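Local atomic coordinates of Tol-Pal system protein TolB (Acinetobacter baumannii, PDB entry 7MX5), a protein that probably acts as the periplasmic component of the Tol-Pal system, contributing to outer membrane invagination during cell division and to outer membrane integrity. Residues Ser257-Gly269 and Asn304-Ile316. Residues are numbered along the deposited sequence; the frame is centred on the assembly and turned at random.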
loop_
_atom_site.group_PDB
_atom_site.type_symbol
_atom_site.label_atom_id
_atom_site.label_comp_id
_atom_site.label_asym_id
_atom_site.label_seq_id
_atom_site.Cartn_x
_atom_site.Cartn_y
_atom_site.Cartn_z
ATOM N N SER A 257 18.401 -2.810 -22.611
ATOM C CA SER A 257 17.580 -2.037 -23.536
ATOM C C SER A 257 17.828 -0.534 -23.504
ATOM O O SER A 257 17.165 0.198 -24.247
ATOM C CB SER A 257 16.094 -2.303 -23.271
ATOM O OG SER A 257 15.727 -1.911 -21.960
ATOM N N GLY A 258 18.742 -0.047 -22.670
ATOM C CA GLY A 258 19.101 1.356 -22.690
ATOM C C GLY A 258 18.299 2.260 -21.780
ATOM O O GLY A 258 18.526 3.478 -21.791
ATOM N N ILE A 259 17.360 1.719 -21.003
ATOM C CA ILE A 259 16.644 2.479 -19.988
ATOM C C ILE A 259 16.736 1.717 -18.672
ATOM O O ILE A 259 17.096 0.541 -18.631
ATOM C CB ILE A 259 15.167 2.734 -20.361
ATOM C CG1 ILE A 259 14.435 1.411 -20.593
ATOM C CG2 ILE A 259 15.069 3.637 -21.584
ATOM C CD1 ILE A 259 12.930 1.518 -20.471
ATOM N N ASP A 260 16.409 2.411 -17.585
ATOM C CA ASP A 260 16.392 1.783 -16.273
ATOM C C ASP A 260 15.120 0.965 -16.103
ATOM O O ASP A 260 14.024 1.411 -16.454
ATOM C CB ASP A 260 16.497 2.835 -15.169
ATOM C CG ASP A 260 17.488 2.444 -14.089
ATOM O OD1 ASP A 260 17.298 1.380 -13.463
ATOM O OD2 ASP A 260 18.458 3.199 -13.867
ATOM N N THR A 261 15.271 -0.241 -15.561
ATOM C CA THR A 261 14.175 -1.189 -15.455
ATOM C C THR A 261 14.064 -1.711 -14.029
ATOM O O THR A 261 14.986 -1.582 -13.220
ATOM C CB THR A 261 14.355 -2.364 -16.424
ATOM O OG1 THR A 261 13.199 -3.210 -16.376
ATOM C CG2 THR A 261 15.590 -3.172 -16.056
ATOM N N GLU A 262 12.905 -2.296 -13.730
ATOM C CA GLU A 262 12.625 -2.907 -12.439
ATOM C C GLU A 262 11.799 -4.164 -12.661
ATOM O O GLU A 262 10.863 -4.162 -13.465
ATOM C CB GLU A 262 11.872 -1.949 -11.500
ATOM C CG GLU A 262 12.437 -0.536 -11.435
ATOM C CD GLU A 262 11.830 0.381 -12.479
ATOM O OE1 GLU A 262 10.936 -0.072 -13.224
ATOM O OE2 GLU A 262 12.253 1.554 -12.557
ATOM N N ALA A 263 12.145 -5.232 -11.947
ATOM C CA ALA A 263 11.467 -6.514 -12.068
ATOM C C ALA A 263 10.607 -6.770 -10.838
ATOM O O ALA A 263 11.032 -6.514 -9.708
ATOM C CB ALA A 263 12.474 -7.652 -12.248
ATOM N N ARG A 264 9.395 -7.276 -11.063
ATOM C CA ARG A 264 8.442 -7.554 -9.994
ATOM C C ARG A 264 7.833 -8.930 -10.220
ATOM O O ARG A 264 7.269 -9.192 -11.287
ATOM C CB ARG A 264 7.345 -6.487 -9.937
ATOM C CG ARG A 264 7.863 -5.065 -9.790
ATOM C CD ARG A 264 7.705 -4.570 -8.363
ATOM N NE ARG A 264 8.364 -3.286 -8.153
ATOM C CZ ARG A 264 7.871 -2.303 -7.413
ATOM N NH1 ARG A 264 6.703 -2.417 -6.801
ATOM N NH2 ARG A 264 8.566 -1.177 -7.284
ATOM N N TYR A 265 7.938 -9.797 -9.214
ATOM C CA TYR A 265 7.416 -11.152 -9.327
ATOM C C TYR A 265 5.900 -11.150 -9.468
ATOM O O TYR A 265 5.204 -10.321 -8.874
ATOM C CB TYR A 265 7.797 -11.977 -8.098
ATOM C CG TYR A 265 9.235 -12.435 -8.044
ATOM C CD1 TYR A 265 9.657 -13.552 -8.754
ATOM C CD2 TYR A 265 10.163 -11.772 -7.255
ATOM C CE1 TYR A 265 10.970 -13.979 -8.696
ATOM C CE2 TYR A 265 11.475 -12.194 -7.185
ATOM C CZ TYR A 265 11.873 -13.299 -7.905
ATOM O OH TYR A 265 13.182 -13.718 -7.838
ATOM N N THR A 266 5.388 -12.094 -10.252
ATOM C CA THR A 266 3.959 -12.361 -10.214
ATOM C C THR A 266 3.624 -13.155 -8.951
ATOM O O THR A 266 4.411 -14.008 -8.531
ATOM C CB THR A 266 3.516 -13.140 -11.453
ATOM O OG1 THR A 266 4.321 -14.317 -11.593
ATOM C CG2 THR A 266 3.657 -12.283 -12.704
ATOM N N PRO A 267 2.473 -12.895 -8.323
ATOM C CA PRO A 267 2.174 -13.548 -7.036
ATOM C C PRO A 267 2.052 -15.062 -7.117
ATOM O O PRO A 267 2.048 -15.715 -6.065
ATOM C CB PRO A 267 0.846 -12.905 -6.611
ATOM C CG PRO A 267 0.256 -12.370 -7.870
ATOM C CD PRO A 267 1.410 -11.963 -8.733
ATOM N N ASP A 268 1.956 -15.641 -8.312
ATOM C CA ASP A 268 1.897 -17.089 -8.458
ATOM C C ASP A 268 3.273 -17.731 -8.574
ATOM O O ASP A 268 3.363 -18.962 -8.650
ATOM C CB ASP A 268 1.046 -17.467 -9.678
ATOM C CG ASP A 268 1.464 -16.731 -10.939
ATOM O OD1 ASP A 268 2.609 -16.234 -11.000
ATOM O OD2 ASP A 268 0.642 -16.649 -11.875
ATOM N N GLY A 269 4.340 -16.934 -8.592
ATOM C CA GLY A 269 5.683 -17.455 -8.727
ATOM C C GLY A 269 6.040 -17.980 -10.099
ATOM O O GLY A 269 7.157 -18.481 -10.278
ATOM N N ASN A 304 4.571 2.687 -21.143
ATOM C CA ASN A 304 4.015 1.908 -20.043
ATOM C C ASN A 304 5.182 1.320 -19.269
ATOM O O ASN A 304 5.999 0.593 -19.840
ATOM C CB ASN A 304 3.084 0.802 -20.550
ATOM C CG ASN A 304 1.890 1.345 -21.311
ATOM O OD1 ASN A 304 0.821 1.556 -20.740
ATOM N ND2 ASN A 304 2.067 1.573 -22.607
ATOM N N ALA A 305 5.272 1.640 -17.981
ATOM C CA ALA A 305 6.451 1.267 -17.213
ATOM C C ALA A 305 6.098 1.203 -15.735
ATOM O O ALA A 305 5.013 1.611 -15.313
ATOM C CB ALA A 305 7.597 2.252 -17.453
ATOM N N ARG A 306 7.045 0.678 -14.953
ATOM C CA ARG A 306 6.948 0.632 -13.494
ATOM C C ARG A 306 5.690 -0.111 -13.046
ATOM O O ARG A 306 4.920 0.365 -12.209
ATOM C CB ARG A 306 7.003 2.040 -12.894
ATOM C CG ARG A 306 8.399 2.659 -12.869
ATOM C CD ARG A 306 8.775 3.273 -14.209
ATOM N NE ARG A 306 10.181 3.063 -14.536
ATOM C CZ ARG A 306 10.769 3.507 -15.640
ATOM N NH1 ARG A 306 10.103 4.202 -16.547
ATOM N NH2 ARG A 306 12.059 3.249 -15.836
ATOM N N GLY A 307 5.487 -1.297 -13.614
ATOM C CA GLY A 307 4.322 -2.085 -13.274
ATOM C C GLY A 307 4.509 -2.876 -11.992
ATOM O O GLY A 307 5.607 -3.313 -11.650
ATOM N N THR A 308 3.403 -3.054 -11.272
ATOM C CA THR A 308 3.377 -3.881 -10.076
ATOM C C THR A 308 2.110 -4.725 -10.094
ATOM O O THR A 308 1.100 -4.344 -10.691
ATOM C CB THR A 308 3.447 -3.040 -8.792
ATOM O OG1 THR A 308 3.435 -3.904 -7.649
ATOM C CG2 THR A 308 2.273 -2.079 -8.711
ATOM N N LEU A 309 2.175 -5.878 -9.436
ATOM C CA LEU A 309 1.110 -6.869 -9.488
ATOM C C LEU A 309 0.212 -6.768 -8.263
ATOM O O LEU A 309 0.686 -6.539 -7.147
ATOM C CB LEU A 309 1.688 -8.285 -9.578
ATOM C CG LEU A 309 2.310 -8.728 -10.903
ATOM C CD1 LEU A 309 1.517 -8.194 -12.084
ATOM C CD2 LEU A 309 3.765 -8.296 -10.985
ATOM N N SER A 310 -1.088 -6.944 -8.481
ATOM C CA SER A 310 -2.013 -7.095 -7.370
ATOM C C SER A 310 -1.837 -8.467 -6.731
ATOM O O SER A 310 -1.402 -9.425 -7.377
ATOM C CB SER A 310 -3.456 -6.909 -7.842
ATOM O OG SER A 310 -3.847 -7.952 -8.718
ATOM N N ALA A 311 -2.171 -8.552 -5.441
ATOM C CA ALA A 311 -1.988 -9.804 -4.712
ATOM C C ALA A 311 -2.793 -10.936 -5.341
ATOM O O ALA A 311 -2.345 -12.088 -5.366
ATOM C CB ALA A 311 -2.373 -9.620 -3.244
ATOM N N ASP A 312 -3.983 -10.624 -5.860
ATOM C CA ASP A 312 -4.786 -11.639 -6.533
ATOM C C ASP A 312 -4.158 -12.077 -7.850
ATOM O O ASP A 312 -4.372 -13.212 -8.291
ATOM C CB ASP A 312 -6.206 -11.116 -6.758
ATOM C CG ASP A 312 -6.236 -9.834 -7.575
ATOM O OD1 ASP A 312 -5.774 -9.839 -8.735
ATOM O OD2 ASP A 312 -6.729 -8.811 -7.054
ATOM N N GLY A 313 -3.392 -11.199 -8.490
ATOM C CA GLY A 313 -2.716 -11.541 -9.725
ATOM C C GLY A 313 -3.482 -11.247 -10.993
ATOM O O GLY A 313 -3.107 -11.761 -12.053
ATOM N N LYS A 314 -4.538 -10.439 -10.928
ATOM C CA LYS A 314 -5.334 -10.107 -12.101
ATOM C C LYS A 314 -5.233 -8.643 -12.506
ATOM O O LYS A 314 -5.865 -8.245 -13.490
ATOM C CB LYS A 314 -6.807 -10.469 -11.866
ATOM C CG LYS A 314 -7.033 -11.639 -10.922
ATOM C CD LYS A 314 -8.127 -12.565 -11.430
ATOM C CE LYS A 314 -8.233 -13.813 -10.567
ATOM N NZ LYS A 314 -6.897 -14.413 -10.292
ATOM N N LYS A 315 -4.462 -7.829 -11.784
ATOM C CA LYS A 315 -4.366 -6.405 -12.064
ATOM C C LYS A 315 -2.909 -5.961 -12.073
ATOM O O LYS A 315 -2.049 -6.577 -11.436
ATOM C CB LYS A 315 -5.148 -5.570 -11.037
ATOM C CG LYS A 315 -6.584 -6.021 -10.824
ATOM C CD LYS A 315 -7.520 -5.358 -11.821
ATOM C CE LYS A 315 -8.977 -5.634 -11.479
ATOM N NZ LYS A 315 -9.823 -5.746 -12.700
ATOM N N ILE A 316 -2.647 -4.877 -12.800
ATOM C CA ILE A 316 -1.323 -4.274 -12.889
ATOM C C ILE A 316 -1.470 -2.775 -12.672
ATOM O O ILE A 316 -2.195 -2.106 -13.418
ATOM C CB ILE A 316 -0.648 -4.547 -14.244
ATOM C CG1 ILE A 316 -0.259 -6.021 -14.373
ATOM C CG2 ILE A 316 0.575 -3.657 -14.417
ATOM C CD1 ILE A 316 0.310 -6.380 -15.732
#
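Arg306 reaches Glu262 from a backbone with positive phi (57°), unusual for a residue inside a strand, and its side chain, bent at chi2 and chi3, carries the guanidinium across to segment 257-269. There NE donates an almost straight hydrogen bond (171°) in the guanidinium plane to the syn lone pair of Glu262 OE2, 3.2 Å away, within a salt bridge. Arginine suits the place because a second nitrogen, NH1, pairs with Asp348, so one cation joins two acids and is probably stabilised by both. Strands 263-265 and 304-309 run in the same direction, their axes 6.9 Å apart at closest approach, but no backbone hydrogen bond links them; side chains make the seam, lying against each other and against the opposite backbone. Arg264 slants across the Thr308 side chain, its CG 3.4 Å from Gly307 O and its NH1 3.7 Å from Thr308 OG1. Farther along, Leu309 rests CD2 3.3 Å from Tyr265 O, and its CB meets Pro267 CD at 3.8 Å. Pro267, whose fixed phi fits the second position of the type I turn Thr266-Gly269, sets CG 3.6 Å from Gly313 CA; glycine suits that spot, with phi 91° and the ring so close. Asp312 OD1 shapes the 310-313 loop, accepting from Ser310 OG and, as an Asx turn, from Lys314 N. Each strand opens a four-stranded antiparallel sheet, and such same-direction packing is characteristic of innermost strands of adjacent beta-propeller blades.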